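Putative fructose-bisphosphate aldolase (Coccidioides immitis, PDB 3PM6) is a putative class II aldolase, a zinc-binding enzyme of the TIM-barrel superfamily whose parallel eight-stranded barrel is ringed by helices. Local coordinates at residues Gln212-Ala217 against Val222-His227; Thr20-His25 against Gly244-Asn249; Glu179-Ala182 against Trp187-Pro190; Arg202-Asp207 against Lys234-Lys239. All coordinates share one frame; numbering follows the deposited sequence.

How the contacts relate
All four contacts pack outer elements of one TIM barrel against its strands or against each other. Contacts 3 and 1 come from consecutive beta-alpha-beta units, with centres about 8 Å apart; Val-225 N and Leu-188 O, 2.8 Å apart, probably hydrogen bond between their strands. Contact 2 lies about 10 Å from contact 1, centre to centre, on the next strand, and Leu-226 N lies 2.8 Å from Lys-247 O, again a probable hydrogen bond. Contact 4 is farther out, about 15 Å from contact 1 between centres, among the loops at the C-terminal ends of the strands. His-227 of contact 1 binds the zinc ion; the side chains of Leu-188 and Leu-206 each lie about 13 Å from it.

Contact 1 (Gln212-Ala217 against Val222-His227); sequences QRINEA and VGLVLH. With ZN (zinc ion), chain S.
Leu-224 has CG beside its backbone N (chi1 -65°), which sends its two methyls toward the helix, against Ile-214 and Asn-215, which are adjacent. In Asn-215, CG stands opposite the backbone N (chi1 -176°), and this brings the end of the side chain closer to the strand than its first bond would suggest. The two methyls divide the work. CD1 of Leu-224 meets the amide arm at about a right angle, 3.7 Å from OD1 of Asn-215 and 3.9 Å from its CB, a van der Waals contact rather than a polar one. CD2 of Leu-224 faces CG2 of Ile-214 at 4.2 Å, with the two side chains slanted across one another. A forked leucine suits this place because it can reach two helix residues at once, while beta-branched Ile-214 offers a methyl close to the helix backbone. OD1 of Asn-215, although buried, accepts a weak hydrogen bond from Arg-23 NH2, so its polarity is at least partly met.

At the far end of the strand the chemistry changes. His-227 binds zinc through ND1 at 2.1 Å, and His-91 and His-196 supply the other two protein ligands. Its NE2 hydrogen bonds to Glu-148, a second-shell carboxylate that should fix the ring's rotation and may make ND1 a stronger donor to the metal. Helix 208-218 thus packs on strand 223-226 as the closing half of a beta-alpha-beta unit, in a TIM barrel that carries its metal site at the C-terminal ends of the strands.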
loop_
_atom_site.group_PDB
_atom_site.type_symbol
_atom_site.label_atom_id
_atom_site.label_comp_id
_atom_site.label_asym_id
_atom_site.label_seq_id
_atom_site.Cartn_x
_atom_site.Cartn_y
_atom_site.Cartn_z
ATOM N N GLN A 212 -12.652 32.630 -15.252
ATOM C CA GLN A 212 -12.091 33.064 -16.564
ATOM C C GLN A 212 -11.152 34.264 -16.370
ATOM O O GLN A 212 -10.074 34.277 -16.944
ATOM C CB GLN A 212 -13.172 33.266 -17.668
ATOM C CG GLN A 212 -12.699 33.690 -19.145
ATOM C CD GLN A 212 -11.536 32.839 -19.828
ATOM O OE1 GLN A 212 -10.472 33.378 -20.115
ATOM N NE2 GLN A 212 -11.765 31.584 -20.114
ATOM N N ARG A 213 -11.527 35.210 -15.505
ATOM C CA ARG A 213 -10.674 36.373 -15.165
ATOM C C ARG A 213 -9.294 35.938 -14.663
ATOM O O ARG A 213 -8.269 36.498 -15.068
ATOM C CB ARG A 213 -11.347 37.281 -14.107
ATOM C CG ARG A 213 -12.169 38.394 -14.689
ATOM C CD ARG A 213 -12.934 39.182 -13.654
ATOM N NE ARG A 213 -14.272 39.421 -14.180
ATOM C CZ ARG A 213 -15.396 39.051 -13.578
ATOM N NH1 ARG A 213 -15.333 38.478 -12.378
ATOM N NH2 ARG A 213 -16.576 39.297 -14.157
ATOM N N ILE A 214 -9.287 34.934 -13.793
ATOM C CA ILE A 214 -8.052 34.283 -13.341
ATOM C C ILE A 214 -7.282 33.653 -14.492
ATOM O O ILE A 214 -6.084 33.881 -14.660
ATOM C CB ILE A 214 -8.364 33.238 -12.239
ATOM C CG1 ILE A 214 -9.012 33.937 -11.030
ATOM C CG2 ILE A 214 -7.095 32.406 -11.857
ATOM C CD1 ILE A 214 -9.718 33.015 -10.113
ATOM N N ASN A 215 -7.986 32.880 -15.304
ATOM C CA ASN A 215 -7.376 32.186 -16.405
ATOM C C ASN A 215 -6.740 33.189 -17.369
ATOM O O ASN A 215 -5.578 33.044 -17.795
ATOM C CB ASN A 215 -8.445 31.378 -17.102
ATOM C CG ASN A 215 -7.898 30.547 -18.199
ATOM O OD1 ASN A 215 -6.813 30.011 -18.077
ATOM N ND2 ASN A 215 -8.635 30.437 -19.286
ATOM N N GLU A 216 -7.496 34.235 -17.676
ATOM C CA GLU A 216 -7.039 35.271 -18.596
ATOM C C GLU A 216 -5.771 35.945 -18.058
ATOM O O GLU A 216 -4.850 36.230 -18.815
ATOM C CB GLU A 216 -8.164 36.283 -18.798
ATOM C CG GLU A 216 -7.943 37.234 -19.926
ATOM C CD GLU A 216 -8.157 36.578 -21.259
ATOM O OE1 GLU A 216 -8.827 35.522 -21.285
ATOM O OE2 GLU A 216 -7.641 37.103 -22.264
ATOM N N ALA A 217 -5.704 36.177 -16.744
ATOM C CA ALA A 217 -4.540 36.876 -16.189
ATOM C C ALA A 217 -3.307 35.992 -16.105
ATOM O O ALA A 217 -2.221 36.453 -16.376
ATOM C CB ALA A 217 -4.852 37.505 -14.825
ATOM N N VAL A 222 0.640 29.535 -15.639
ATOM C CA VAL A 222 0.428 28.435 -14.699
ATOM C C VAL A 222 -0.791 27.555 -15.042
ATOM O O VAL A 222 -1.740 28.012 -15.695
ATOM C CB VAL A 222 0.334 28.932 -13.213
ATOM C CG1 VAL A 222 1.578 29.679 -12.804
ATOM C CG2 VAL A 222 -0.927 29.778 -12.957
ATOM N N GLY A 223 -0.751 26.292 -14.610
ATOM C CA GLY A 223 -1.901 25.382 -14.753
ATOM C C GLY A 223 -2.934 25.646 -13.654
ATOM O O GLY A 223 -2.599 26.157 -12.593
ATOM N N LEU A 224 -4.200 25.360 -13.918
ATOM C CA LEU A 224 -5.248 25.671 -12.943
ATOM C C LEU A 224 -5.819 24.377 -12.430
ATOM O O LEU A 224 -6.036 23.463 -13.219
ATOM C CB LEU A 224 -6.336 26.534 -13.571
ATOM C CG LEU A 224 -5.897 27.936 -14.011
ATOM C CD1 LEU A 224 -7.072 28.705 -14.650
ATOM C CD2 LEU A 224 -5.333 28.743 -12.825
ATOM N N VAL A 225 -6.054 24.321 -11.123
ATOM C CA VAL A 225 -6.372 23.090 -10.409
ATOM C C VAL A 225 -7.694 23.269 -9.704
ATOM O O VAL A 225 -7.871 24.212 -8.909
ATOM C CB VAL A 225 -5.240 22.703 -9.391
ATOM C CG1 VAL A 225 -5.504 21.340 -8.755
ATOM C CG2 VAL A 225 -3.893 22.651 -10.123
ATOM N N LEU A 226 -8.607 22.336 -9.992
ATOM C CA LEU A 226 -9.948 22.336 -9.444
ATOM C C LEU A 226 -10.006 21.477 -8.180
ATOM O O LEU A 226 -9.725 20.275 -8.208
ATOM C CB LEU A 226 -10.949 21.812 -10.484
ATOM C CG LEU A 226 -12.448 21.783 -10.082
ATOM C CD1 LEU A 226 -12.954 23.129 -9.601
ATOM C CD2 LEU A 226 -13.324 21.307 -11.233
ATOM N N HIS A 227 -10.407 22.113 -7.094
ATOM C CA HIS A 227 -10.659 21.455 -5.796
ATOM C C HIS A 227 -12.145 21.497 -5.468
ATOM O O HIS A 227 -12.868 22.369 -6.000
ATOM C CB HIS A 227 -9.920 22.225 -4.686
ATOM C CG HIS A 227 -8.447 21.987 -4.679
ATOM N ND1 HIS A 227 -7.837 21.194 -3.742
ATOM C CD2 HIS A 227 -7.465 22.419 -5.511
ATOM C CE1 HIS A 227 -6.538 21.132 -3.999
ATOM N NE2 HIS A 227 -6.286 21.873 -5.059
HETATM ZN ZN ZN S . -8.615 19.971 -2.218
#

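Contact 2 (Thr20-His25 against Gly244-Asn249); sequences TFARTH and GVAKVN
Ala-22 and Arg-23, near the end of helix 16-24, lie against residues 244-246, and the backbones come close enough for the CA atoms of Arg-23 and Ala-246 to be 5.3 Å apart. Small side chains permit this approach. CB of Ala-246 sits 4.2 Å from CB of Arg-23, and CB of Ala-22 lies 3.9 Å from the carbonyl O of Ala-246. A methyl is all that Ala-22 and Ala-246 each put between the two backbones.

Arg-23 bends at chi2 (100°) and chi3 (-82°) and lays one guanidinium face over Gly-244, whose CA is 3.7 Å from NH2 of Arg-23. Gly-244 has positive phi and is the C-prime residue of a Schellman motif ending helix 234-242. Its lack of a side chain suits both that turn and the flat group above it.

Just past the end of the helix that carries Arg-23, ND1 of His-25 donates to the carbonyl O of Phe-21 at 2.9 Å. No hydrogen bond joins the two segments; the chemistry therefore implies an association by van der Waals packing, with a guanidinium face laid on a glycine.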
loop_
_atom_site.group_PDB
_atom_site.type_symbol
_atom_site.label_atom_id
_atom_site.label_comp_id
_atom_site.label_asym_id
_atom_site.label_seq_id
_atom_site.Cartn_x
_atom_site.Cartn_y
_atom_site.Cartn_z
ATOM N N THR A 20 0.369 20.625 -18.941
ATOM C CA THR A 20 0.681 21.265 -20.197
ATOM C C THR A 20 -0.133 20.598 -21.312
ATOM O O THR A 20 -0.859 21.256 -22.016
ATOM C CB THR A 20 2.188 21.095 -20.486
ATOM O OG1 THR A 20 2.930 21.819 -19.499
ATOM C CG2 THR A 20 2.554 21.569 -21.892
ATOM N N PHE A 21 0.001 19.281 -21.445
ATOM C CA PHE A 21 -0.671 18.540 -22.519
ATOM C C PHE A 21 -2.194 18.654 -22.396
ATOM O O PHE A 21 -2.884 18.899 -23.391
ATOM C CB PHE A 21 -0.249 17.065 -22.516
ATOM C CG PHE A 21 -0.738 16.305 -23.714
ATOM C CD1 PHE A 21 0.064 16.190 -24.855
ATOM C CD2 PHE A 21 -2.007 15.731 -23.727
ATOM C CE1 PHE A 21 -0.388 15.487 -25.967
ATOM C CE2 PHE A 21 -2.474 15.030 -24.847
ATOM C CZ PHE A 21 -1.672 14.914 -25.961
ATOM N N ALA A 22 -2.705 18.461 -21.182
ATOM C CA ALA A 22 -4.138 18.573 -20.911
ATOM C C ALA A 22 -4.720 19.960 -21.261
ATOM O O ALA A 22 -5.772 20.042 -21.869
ATOM C CB ALA A 22 -4.452 18.191 -19.455
ATOM N N ARG A 23 -4.034 21.027 -20.865
ATOM C CA ARG A 23 -4.448 22.386 -21.186
ATOM C C ARG A 23 -4.538 22.626 -22.702
ATOM O O ARG A 23 -5.536 23.159 -23.181
ATOM C CB ARG A 23 -3.510 23.397 -20.500
ATOM C CG ARG A 23 -3.212 24.706 -21.268
ATOM C CD ARG A 23 -4.009 25.890 -20.798
ATOM N NE ARG A 23 -5.354 25.921 -21.385
ATOM C CZ ARG A 23 -6.234 26.905 -21.186
ATOM N NH1 ARG A 23 -7.436 26.842 -21.761
ATOM N NH2 ARG A 23 -5.916 27.943 -20.392
ATOM N N THR A 24 -3.525 22.190 -23.451
ATOM C CA THR A 24 -3.471 22.491 -24.891
ATOM C C THR A 24 -4.496 21.647 -25.636
ATOM O O THR A 24 -5.023 22.076 -26.662
ATOM C CB THR A 24 -2.023 22.387 -25.509
ATOM O OG1 THR A 24 -1.622 21.023 -25.618
ATOM C CG2 THR A 24 -0.993 23.117 -24.647
ATOM N N HIS A 25 -4.854 20.496 -25.063
ATOM C CA HIS A 25 -5.834 19.615 -25.691
ATOM C C HIS A 25 -7.194 19.555 -25.002
ATOM O O HIS A 25 -7.923 18.585 -25.157
ATOM C CB HIS A 25 -5.239 18.225 -25.861
ATOM C CG HIS A 25 -4.038 18.209 -26.750
ATOM N ND1 HIS A 25 -2.771 18.490 -26.289
ATOM C CD2 HIS A 25 -3.922 18.012 -28.083
ATOM C CE1 HIS A 25 -1.919 18.435 -27.293
ATOM N NE2 HIS A 25 -2.591 18.141 -28.390
ATOM N N GLY A 244 -9.789 26.904 -18.214
ATOM C CA GLY A 244 -8.364 26.734 -17.933
ATOM C C GLY A 244 -8.015 25.602 -16.967
ATOM O O GLY A 244 -6.836 25.300 -16.751
ATOM N N VAL A 245 -9.024 24.955 -16.393
ATOM C CA VAL A 245 -8.763 23.856 -15.451
ATOM C C VAL A 245 -8.096 22.679 -16.138
ATOM O O VAL A 245 -8.676 22.093 -17.062
ATOM C CB VAL A 245 -10.049 23.423 -14.734
ATOM C CG1 VAL A 245 -9.849 22.093 -13.989
ATOM C CG2 VAL A 245 -10.472 24.543 -13.765
ATOM N N ALA A 246 -6.879 22.337 -15.697
ATOM C CA ALA A 246 -6.125 21.256 -16.323
ATOM C C ALA A 246 -5.909 20.081 -15.396
ATOM O O ALA A 246 -5.372 19.064 -15.816
ATOM C CB ALA A 246 -4.749 21.771 -16.833
ATOM N N LYS A 247 -6.298 20.232 -14.137
ATOM C CA LYS A 247 -6.154 19.179 -13.142
ATOM C C LYS A 247 -7.407 19.221 -12.292
ATOM O O LYS A 247 -7.769 20.289 -11.747
ATOM C CB LYS A 247 -4.906 19.419 -12.284
ATOM C CG LYS A 247 -4.656 18.390 -11.141
ATOM C CD LYS A 247 -3.303 18.691 -10.470
ATOM C CE LYS A 247 -3.040 17.898 -9.204
ATOM N NZ LYS A 247 -3.560 18.591 -7.985
ATOM N N VAL A 248 -8.074 18.064 -12.193
ATOM C CA VAL A 248 -9.275 17.907 -11.366
ATOM C C VAL A 248 -9.027 16.917 -10.220
ATOM O O VAL A 248 -8.774 15.712 -10.455
ATOM C CB VAL A 248 -10.468 17.420 -12.237
ATOM C CG1 VAL A 248 -11.650 17.003 -11.359
ATOM C CG2 VAL A 248 -10.854 18.487 -13.261
ATOM N N ASN A 249 -9.123 17.431 -8.984
ATOM C CA ASN A 249 -8.970 16.657 -7.769
ATOM C C ASN A 249 -10.281 16.024 -7.338
ATOM O O ASN A 249 -11.324 16.703 -7.271
ATOM C CB ASN A 249 -8.491 17.546 -6.590
ATOM C CG ASN A 249 -7.039 18.002 -6.757
ATOM O OD1 ASN A 249 -6.446 17.843 -7.832
ATOM N ND2 ASN A 249 -6.466 18.555 -5.704
#

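Contact 3 (Glu179-Ala182 against Trp187-Pro190); sequences EFVA and WLAP
Leu-188 projects from strand 187-188 to meet Phe-180 and Val-181 of helix 174-181, a helix-on-strand contact within a beta-alpha-beta unit of the TIM barrel. The tighter part belongs to Phe-180. Its CB, not its ring, does the touching, lying 3.8 Å from CD2 of Leu-188; the ring itself turns away from the strand. It goes instead to helix 126-141, where it packs on Asn-129, Leu-130 and Thr-133, and it also reaches Ala-149 of the preceding strand. A large aromatic suits this position because its base serves one neighbour and its ring packs on another.

The looser part is at Val-181, which is partly exposed and whose first side-chain bond does not point at the strand. CG2 of Val-181 only reaches CD1 of Leu-188 at 4.5 Å, and the valine packs also on Arg-221, Val-222 and Val-218. CD2 of Leu-188 thus lies against the buried phenylalanine, and CD1 against the valine nearer solvent. Leucine suits this place, since one forked end spans two successive residues of the helix while its backbone bonds to Gly-223 and Val-225 of the next strand. With chi1 at -84°, CG of Leu-188 lies beside its own backbone N, and from there the fork leaves the sheet with CD2 directed at the CB of Phe-180.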
loop_
_atom_site.group_PDB
_atom_site.type_symbol
_atom_site.label_atom_id
_atom_site.label_comp_id
_atom_site.label_asym_id
_atom_site.label_seq_id
_atom_site.Cartn_x
_atom_site.Cartn_y
_atom_site.Cartn_z
ATOM N N GLU A 179 0.376 37.683 -7.928
ATOM C CA GLU A 179 1.320 37.641 -6.795
ATOM C C GLU A 179 1.873 36.222 -6.604
ATOM O O GLU A 179 3.071 36.054 -6.394
ATOM C CB GLU A 179 0.727 38.181 -5.458
ATOM C CG GLU A 179 -0.075 39.532 -5.569
ATOM C CD GLU A 179 -0.659 40.068 -4.214
ATOM O OE1 GLU A 179 -1.893 40.396 -4.100
ATOM O OE2 GLU A 179 0.158 40.197 -3.275
ATOM N N PHE A 180 1.019 35.201 -6.697
ATOM C CA PHE A 180 1.486 33.822 -6.474
ATOM C C PHE A 180 2.354 33.269 -7.615
ATOM O O PHE A 180 3.299 32.500 -7.366
ATOM C CB PHE A 180 0.350 32.879 -6.095
ATOM C CG PHE A 180 0.050 32.880 -4.633
ATOM C CD1 PHE A 180 0.637 31.947 -3.801
ATOM C CD2 PHE A 180 -0.809 33.828 -4.080
ATOM C CE1 PHE A 180 0.384 31.964 -2.456
ATOM C CE2 PHE A 180 -1.068 33.843 -2.729
ATOM C CZ PHE A 180 -0.484 32.913 -1.914
ATOM N N VAL A 181 2.057 33.674 -8.848
ATOM C CA VAL A 181 2.888 33.285 -10.013
ATOM C C VAL A 181 4.380 33.679 -9.818
ATOM O O VAL A 181 5.279 32.945 -10.224
ATOM C CB VAL A 181 2.323 33.895 -11.337
ATOM C CG1 VAL A 181 3.367 33.916 -12.457
ATOM C CG2 VAL A 181 1.078 33.146 -11.808
ATOM N N ALA A 182 4.627 34.840 -9.209
ATOM C CA ALA A 182 6.006 35.308 -8.918
ATOM C C ALA A 182 6.740 34.435 -7.896
ATOM O O ALA A 182 7.966 34.523 -7.779
ATOM C CB ALA A 182 6.010 36.785 -8.460
ATOM N N TRP A 187 1.444 25.312 -10.554
ATOM C CA TRP A 187 -0.024 25.236 -10.638
ATOM C C TRP A 187 -0.699 26.041 -9.530
ATOM O O TRP A 187 -0.129 26.220 -8.474
ATOM C CB TRP A 187 -0.481 23.779 -10.549
ATOM C CG TRP A 187 0.327 22.827 -11.399
ATOM C CD1 TRP A 187 0.856 23.071 -12.636
ATOM C CD2 TRP A 187 0.641 21.460 -11.097
ATOM N NE1 TRP A 187 1.526 21.950 -13.102
ATOM C CE2 TRP A 187 1.411 20.954 -12.170
ATOM C CE3 TRP A 187 0.366 20.625 -10.015
ATOM C CZ2 TRP A 187 1.872 19.652 -12.200
ATOM C CZ3 TRP A 187 0.842 19.324 -10.040
ATOM C CH2 TRP A 187 1.587 18.853 -11.126
ATOM N N LEU A 188 -1.908 26.531 -9.794
ATOM C CA LEU A 188 -2.688 27.333 -8.860
ATOM C C LEU A 188 -4.042 26.674 -8.634
ATOM O O LEU A 188 -4.651 26.208 -9.579
ATOM C CB LEU A 188 -2.930 28.748 -9.422
ATOM C CG LEU A 188 -1.862 29.845 -9.257
ATOM C CD1 LEU A 188 -2.367 31.177 -9.760
ATOM C CD2 LEU A 188 -1.451 29.990 -7.788
ATOM N N ALA A 189 -4.489 26.638 -7.375
ATOM C CA ALA A 189 -5.786 26.098 -6.973
ATOM C C ALA A 189 -6.650 27.279 -6.598
ATOM O O ALA A 189 -6.547 27.791 -5.480
ATOM C CB ALA A 189 -5.618 25.175 -5.763
ATOM N N PRO A 190 -7.482 27.754 -7.544
ATOM C CA PRO A 190 -8.211 28.963 -7.173
ATOM C C PRO A 190 -9.430 28.679 -6.300
ATOM O O PRO A 190 -10.043 27.622 -6.409
ATOM C CB PRO A 190 -8.621 29.577 -8.531
ATOM C CG PRO A 190 -8.608 28.374 -9.562
ATOM C CD PRO A 190 -7.539 27.431 -8.995
#

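Contact 4 (Arg202-Asp207 against Lys234-Lys239)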
loop_
_atom_site.group_PDB
_atom_site.type_symbol
_atom_site.label_atom_id
_atom_site.label_comp_id
_atom_site.label_asym_id
_atom_site.label_seq_id
_atom_site.Cartn_x
_atom_site.Cartn_y
_atom_site.Cartn_z
ATOM N N ARG A 202 -27.535 24.902 -0.304
ATOM C CA ARG A 202 -27.230 25.953 -1.285
ATOM C C ARG A 202 -26.670 25.417 -2.607
ATOM O O ARG A 202 -26.609 26.168 -3.587
ATOM C CB ARG A 202 -26.232 26.967 -0.717
ATOM N N GLY A 203 -26.255 24.148 -2.636
ATOM C CA GLY A 203 -25.727 23.522 -3.861
ATOM C C GLY A 203 -24.388 24.099 -4.313
ATOM O O GLY A 203 -23.811 24.980 -3.653
ATOM N N VAL A 204 -23.902 23.605 -5.448
ATOM C CA VAL A 204 -22.666 24.078 -6.088
ATOM C C VAL A 204 -22.969 25.402 -6.781
ATOM O O VAL A 204 -23.810 25.444 -7.675
ATOM C CB VAL A 204 -22.182 23.064 -7.135
ATOM C CG1 VAL A 204 -21.003 23.607 -7.942
ATOM C CG2 VAL A 204 -21.826 21.716 -6.480
ATOM N N GLN A 205 -22.308 26.484 -6.340
ATOM C CA GLN A 205 -22.485 27.824 -6.930
ATOM C C GLN A 205 -21.134 28.420 -7.294
ATOM O O GLN A 205 -20.531 29.085 -6.488
ATOM C CB GLN A 205 -23.244 28.780 -5.979
ATOM C CG GLN A 205 -24.644 28.303 -5.529
ATOM C CD GLN A 205 -25.604 27.965 -6.680
ATOM O OE1 GLN A 205 -25.438 28.403 -7.830
ATOM N NE2 GLN A 205 -26.626 27.178 -6.363
ATOM N N LEU A 206 -20.652 28.155 -8.503
ATOM C CA LEU A 206 -19.326 28.581 -8.904
ATOM C C LEU A 206 -19.383 29.916 -9.637
ATOM O O LEU A 206 -20.357 30.238 -10.350
ATOM C CB LEU A 206 -18.612 27.502 -9.755
ATOM C CG LEU A 206 -18.650 26.059 -9.230
ATOM C CD1 LEU A 206 -17.971 25.086 -10.175
ATOM C CD2 LEU A 206 -18.080 25.948 -7.786
ATOM N N ASP A 207 -18.346 30.704 -9.428
ATOM C CA ASP A 207 -18.233 31.993 -10.089
ATOM C C ASP A 207 -17.334 31.769 -11.297
ATOM O O ASP A 207 -16.107 31.914 -11.217
ATOM C CB ASP A 207 -17.658 33.012 -9.112
ATOM C CG ASP A 207 -17.667 34.438 -9.647
ATOM O OD1 ASP A 207 -17.860 34.662 -10.865
ATOM O OD2 ASP A 207 -17.410 35.339 -8.823
ATOM N N LYS A 234 -20.683 16.423 -15.403
ATOM C CA LYS A 234 -19.926 16.645 -16.610
ATOM C C LYS A 234 -20.026 18.101 -17.071
ATOM O O LYS A 234 -19.039 18.704 -17.508
ATOM C CB LYS A 234 -20.441 15.736 -17.747
ATOM C CG LYS A 234 -19.953 16.238 -19.157
ATOM C CD LYS A 234 -19.490 15.076 -20.022
ATOM C CE LYS A 234 -18.565 15.526 -21.140
ATOM N NZ LYS A 234 -17.285 14.748 -21.038
ATOM N N GLU A 235 -21.231 18.648 -17.034
ATOM C CA GLU A 235 -21.455 19.994 -17.570
ATOM C C GLU A 235 -20.662 21.033 -16.750
ATOM O O GLU A 235 -20.074 21.960 -17.313
ATOM C CB GLU A 235 -22.963 20.301 -17.617
ATOM C CG GLU A 235 -23.736 19.481 -18.709
ATOM C CD GLU A 235 -24.262 18.112 -18.254
ATOM O OE1 GLU A 235 -23.794 17.557 -17.235
ATOM O OE2 GLU A 235 -25.175 17.577 -18.937
ATOM N N ILE A 236 -20.613 20.846 -15.430
ATOM C CA ILE A 236 -19.764 21.693 -14.560
ATOM C C ILE A 236 -18.262 21.543 -14.887
ATOM O O ILE A 236 -17.539 22.533 -15.009
ATOM C CB ILE A 236 -20.000 21.412 -13.070
ATOM C CG1 ILE A 236 -21.399 21.868 -12.687
ATOM C CG2 ILE A 236 -18.899 22.102 -12.200
ATOM C CD1 ILE A 236 -21.839 21.395 -11.262
ATOM N N PHE A 237 -17.821 20.300 -15.049
ATOM C CA PHE A 237 -16.459 20.034 -15.464
ATOM C C PHE A 237 -16.134 20.728 -16.778
ATOM O O PHE A 237 -15.107 21.416 -16.865
ATOM C CB PHE A 237 -16.180 18.529 -15.545
ATOM C CG PHE A 237 -16.082 17.820 -14.185
ATOM C CD1 PHE A 237 -15.137 18.232 -13.200
ATOM C CD2 PHE A 237 -16.873 16.692 -13.923
ATOM C CE1 PHE A 237 -15.018 17.547 -11.956
ATOM C CE2 PHE A 237 -16.773 16.001 -12.672
ATOM C CZ PHE A 237 -15.834 16.443 -11.685
ATOM N N GLU A 238 -17.013 20.591 -17.773
ATOM C CA GLU A 238 -16.798 21.220 -19.076
ATOM C C GLU A 238 -16.616 22.740 -18.917
ATOM O O GLU A 238 -15.696 23.306 -19.478
ATOM C CB GLU A 238 -17.924 20.897 -20.095
ATOM C CG GLU A 238 -18.024 19.417 -20.597
ATOM C CD GLU A 238 -16.667 18.816 -21.050
ATOM O OE1 GLU A 238 -15.762 19.585 -21.472
ATOM O OE2 GLU A 238 -16.494 17.563 -20.981
ATOM N N LYS A 239 -17.465 23.380 -18.121
ATOM C CA LYS A 239 -17.374 24.819 -17.877
ATOM C C LYS A 239 -16.008 25.206 -17.287
ATOM O O LYS A 239 -15.413 26.171 -17.726
ATOM C CB LYS A 239 -18.525 25.283 -16.972
ATOM C CG LYS A 239 -19.874 25.365 -17.693
ATOM C CD LYS A 239 -21.040 25.687 -16.768
ATOM C CE LYS A 239 -22.323 25.697 -17.611
ATOM N NZ LYS A 239 -23.562 25.260 -16.906
#
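The loop between strand 187-188 and helix 208-218 packs on helix 234-242 through Val-204 and Leu-206, which both bear on Ile-236. CD1 of Ile-236, at the end of the longer branch, meets CG1 of Val-204 at 4.1 Å, with the side chains slanting across each other. CG2, the short branch, lies 3.7 Å from CD1 of Leu-206, and here the side chains cross nearly perpendicularly. With chi1 at -68°, Ile-236 keeps CG1 beside its backbone N and CG2 opposite that N, so its two arms spread along the loop. An isoleucine fits because its unequal branches reach residues two apart in an extended chain, where Val-204 and Leu-206 both face the helix while Gln-205 between them looks elsewhere.

In the TIM-barrel fold this loop follows the sixth strand and the helix follows the seventh, so the contact ties together adjoining units outside the sheet. Val-204 and Leu-206 also touch Phe-232, which extends the apolar patch toward the start of the helix.

Each segment also has polar bonds of its own. NE2 of Gln-205 bonds to the carbonyl O of Arg-202 at 3.0 Å, almost straight, with an N-H...O angle of 171°. On the helix, NZ of Lys-234 forms a salt bridge 2.9 Å from OE2 of Glu-238, one turn on, and a second with Asp-294. Asp-207 is the N-cap of helix 208-218, its OD1 accepting from the backbone N of Arg-210.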